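Local coordinates for actin-related protein 8 (Homo sapiens, PDB 4FO0), which binds ATP with low basal ATPase activity and serves as a proposed core subunit of the INO80 chromatin-remodelling complex, at residues 250-255 and 505-510. Numbering follows the deposited sequence.
Sequences IVDVGD and LVVGGG. With ATP (adenosine-5'-triphosphate), chain C.
Asp-252 and Val-507 are paired on neighbouring parallel strands of an actin-fold nucleotide-binding domain, where the strand ends open into loops that grip ATP. On the face they share with Ile-250 and Leu-505, their side chains cross obliquely: CG1 of Val-507 comes up against the carboxylate, 3.6 Å from CG of Asp-252. A chi1 of -178° sets CG of Asp-252 anti to the backbone N, next to that methyl; the side chain lies about 4 Å from a bound magnesium ion, while Lys-257 makes a long, weak ion pair with OD1. An alanine here would probably deprive the magnesium of this nearby negative charge and Val-507 CG1 of its carboxylate neighbour, leaving only CB against the methyl. Further back, Ile-250 and Leu-505 run alongside one another in the same direction, with CD1 of Ile-250 4.0 Å from CD2 of Leu-505; helix 235-243 packs on both. On the other face CB of Val-251 meets CG2 of Val-506, and helix 480-489 covers Val-251. Val-251 bonds through both its backbone groups, its N to Leu-505 O and its O from Val-507 N, and Val-253 N continues the parallel pairing to Val-507 O. Past the end of strand 503-507, Gly-510 N donates to Val-253 O at 2.7 Å, standing 44° out of the carbonyl plane, and CG1 of Val-253 rests 3.7 Å from Gly-510 CA. The missing side chains matter: a CB on Gly-508 would strike Asp-252 OD1, one on Gly-510 Val-253 CG1, and those of Gly-254 and Gly-509 the nucleotide itself. ATP is thus held from both loops: Gly-509 N donates to O2A at 3.2 Å, and Asp-255 N donates to the bridging oxygen O3B at 3.0 Å, with an N-H...O angle of 163°.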
loop_
_atom_site.group_PDB
_atom_site.type_symbol
_atom_site.label_atom_id
_atom_site.label_comp_id
_atom_site.label_asym_id
_atom_site.label_seq_id
_atom_site.Cartn_x
_atom_site.Cartn_y
_atom_site.Cartn_z
ATOM N N ILE A 250 0.306 7.175 -13.701
ATOM C CA ILE A 250 0.813 6.411 -12.560
ATOM C C ILE A 250 -0.317 5.859 -11.727
ATOM O O ILE A 250 -1.263 6.577 -11.390
ATOM C CB ILE A 250 1.606 7.276 -11.582
ATOM C CG1 ILE A 250 2.479 8.248 -12.339
ATOM C CG2 ILE A 250 2.417 6.383 -10.617
ATOM C CD1 ILE A 250 3.356 7.554 -13.351
ATOM N N VAL A 251 -0.192 4.594 -11.360
ATOM C CA VAL A 251 -1.163 3.964 -10.482
ATOM C C VAL A 251 -0.406 3.377 -9.313
ATOM O O VAL A 251 0.452 2.519 -9.504
ATOM C CB VAL A 251 -1.918 2.827 -11.184
ATOM C CG1 VAL A 251 -2.935 2.241 -10.243
ATOM C CG2 VAL A 251 -2.576 3.328 -12.458
ATOM N N ASP A 252 -0.693 3.846 -8.105
ATOM C CA ASP A 252 -0.048 3.260 -6.943
ATOM C C ASP A 252 -1.079 2.447 -6.177
ATOM O O ASP A 252 -1.950 3.012 -5.510
ATOM C CB ASP A 252 0.577 4.342 -6.061
ATOM C CG ASP A 252 1.322 3.764 -4.832
ATOM O OD1 ASP A 252 0.947 2.673 -4.338
ATOM O OD2 ASP A 252 2.287 4.412 -4.352
ATOM N N VAL A 253 -1.001 1.124 -6.293
ATOM C CA VAL A 253 -1.878 0.270 -5.497
ATOM C C VAL A 253 -1.164 -0.142 -4.229
ATOM O O VAL A 253 -0.198 -0.914 -4.265
ATOM C CB VAL A 253 -2.331 -0.998 -6.236
ATOM C CG1 VAL A 253 -3.542 -1.586 -5.527
ATOM C CG2 VAL A 253 -2.666 -0.688 -7.677
ATOM N N GLY A 254 -1.623 0.387 -3.103
ATOM C CA GLY A 254 -1.002 0.064 -1.838
ATOM C C GLY A 254 -1.816 -0.960 -1.089
ATOM O O GLY A 254 -2.626 -1.693 -1.665
ATOM N N ASP A 255 -1.605 -1.017 0.214
ATOM C CA ASP A 255 -2.342 -1.974 0.995
ATOM C C ASP A 255 -3.759 -1.477 1.233
ATOM O O ASP A 255 -4.679 -2.266 1.366
ATOM C CB ASP A 255 -1.642 -2.261 2.316
ATOM C CG ASP A 255 -2.345 -3.344 3.113
ATOM O OD1 ASP A 255 -2.599 -4.440 2.565
ATOM O OD2 ASP A 255 -2.670 -3.086 4.283
ATOM N N LEU A 505 2.027 3.259 -15.800
ATOM C CA LEU A 505 2.955 2.685 -14.839
ATOM C C LEU A 505 2.209 2.222 -13.597
ATOM O O LEU A 505 1.401 2.966 -13.028
ATOM C CB LEU A 505 3.992 3.720 -14.456
ATOM C CG LEU A 505 4.971 3.317 -13.369
ATOM C CD1 LEU A 505 5.730 2.077 -13.807
ATOM C CD2 LEU A 505 5.898 4.491 -13.048
ATOM N N VAL A 506 2.458 0.988 -13.188
ATOM C CA VAL A 506 1.811 0.477 -11.986
ATOM C C VAL A 506 2.790 0.174 -10.860
ATOM O O VAL A 506 3.710 -0.641 -10.986
ATOM C CB VAL A 506 0.926 -0.733 -12.263
ATOM C CG1 VAL A 506 0.334 -1.235 -10.954
ATOM C CG2 VAL A 506 -0.169 -0.341 -13.223
ATOM N N VAL A 507 2.541 0.823 -9.740
ATOM C CA VAL A 507 3.489 0.862 -8.655
ATOM C C VAL A 507 2.868 0.413 -7.300
ATOM O O VAL A 507 1.642 0.282 -7.168
ATOM C CB VAL A 507 4.085 2.269 -8.638
ATOM C CG1 VAL A 507 3.772 2.989 -7.360
ATOM C CG2 VAL A 507 5.562 2.219 -8.962
ATOM N N GLY A 508 3.717 0.130 -6.313
ATOM C CA GLY A 508 3.250 -0.367 -5.031
ATOM C C GLY A 508 2.977 -1.867 -5.013
ATOM O O GLY A 508 3.085 -2.535 -6.027
ATOM N N GLY A 509 2.605 -2.403 -3.858
ATOM C CA GLY A 509 2.521 -3.838 -3.695
ATOM C C GLY A 509 1.187 -4.428 -4.094
ATOM O O GLY A 509 1.097 -5.609 -4.435
ATOM N N GLY A 510 0.154 -3.594 -4.058
ATOM C CA GLY A 510 -1.223 -4.055 -4.148
ATOM C C GLY A 510 -1.557 -4.851 -5.395
ATOM O O GLY A 510 -2.445 -5.689 -5.368
HETATM P PG ATP C . -0.853 2.453 1.110
HETATM O O1G ATP C . -0.067 2.825 -0.118
HETATM O O2G ATP C . -0.773 3.440 2.249
HETATM O O3G ATP C . -2.259 1.954 0.855
HETATM P PB ATP C . 1.476 0.797 1.635
HETATM O O1B ATP C . 1.759 0.237 3.003
HETATM O O2B ATP C . 2.342 1.859 0.973
HETATM O O3B ATP C . -0.089 1.164 1.671
HETATM P PA ATP C . 2.506 -1.189 -0.137
HETATM O O1A ATP C . 3.510 -1.633 0.895
HETATM O O2A ATP C . 2.917 -0.432 -1.374
HETATM O O3A ATP C . 1.317 -0.445 0.630
HETATM O "O5'" ATP C . 1.722 -2.497 -0.609
HETATM C "C5'" ATP C . 1.219 -3.355 0.402
HETATM C "C4'" ATP C . 0.293 -4.355 -0.244
HETATM O "O4'" ATP C . 1.041 -5.060 -1.224
HETATM C "C3'" ATP C . -0.233 -5.393 0.733
HETATM O "O3'" ATP C . -1.653 -5.512 0.590
HETATM C "C2'" ATP C . 0.444 -6.674 0.310
HETATM O "O2'" ATP C . -0.355 -7.825 0.535
HETATM C "C1'" ATP C . 0.624 -6.418 -1.165
HETATM N N9 ATP C . 1.590 -7.362 -1.747
HETATM C C8 ATP C . 2.896 -7.439 -1.458
HETATM N N7 ATP C . 3.484 -8.430 -2.170
HETATM C C5 ATP C . 2.538 -8.995 -2.930
HETATM C C6 ATP C . 2.487 -10.099 -3.901
HETATM N N6 ATP C . 3.618 -10.788 -4.198
HETATM N N1 ATP C . 1.285 -10.377 -4.472
HETATM C C2 ATP C . 0.164 -9.691 -4.173
HETATM N N3 ATP C . 0.144 -8.676 -3.283
HETATM C C4 ATP C . 1.280 -8.291 -2.646
#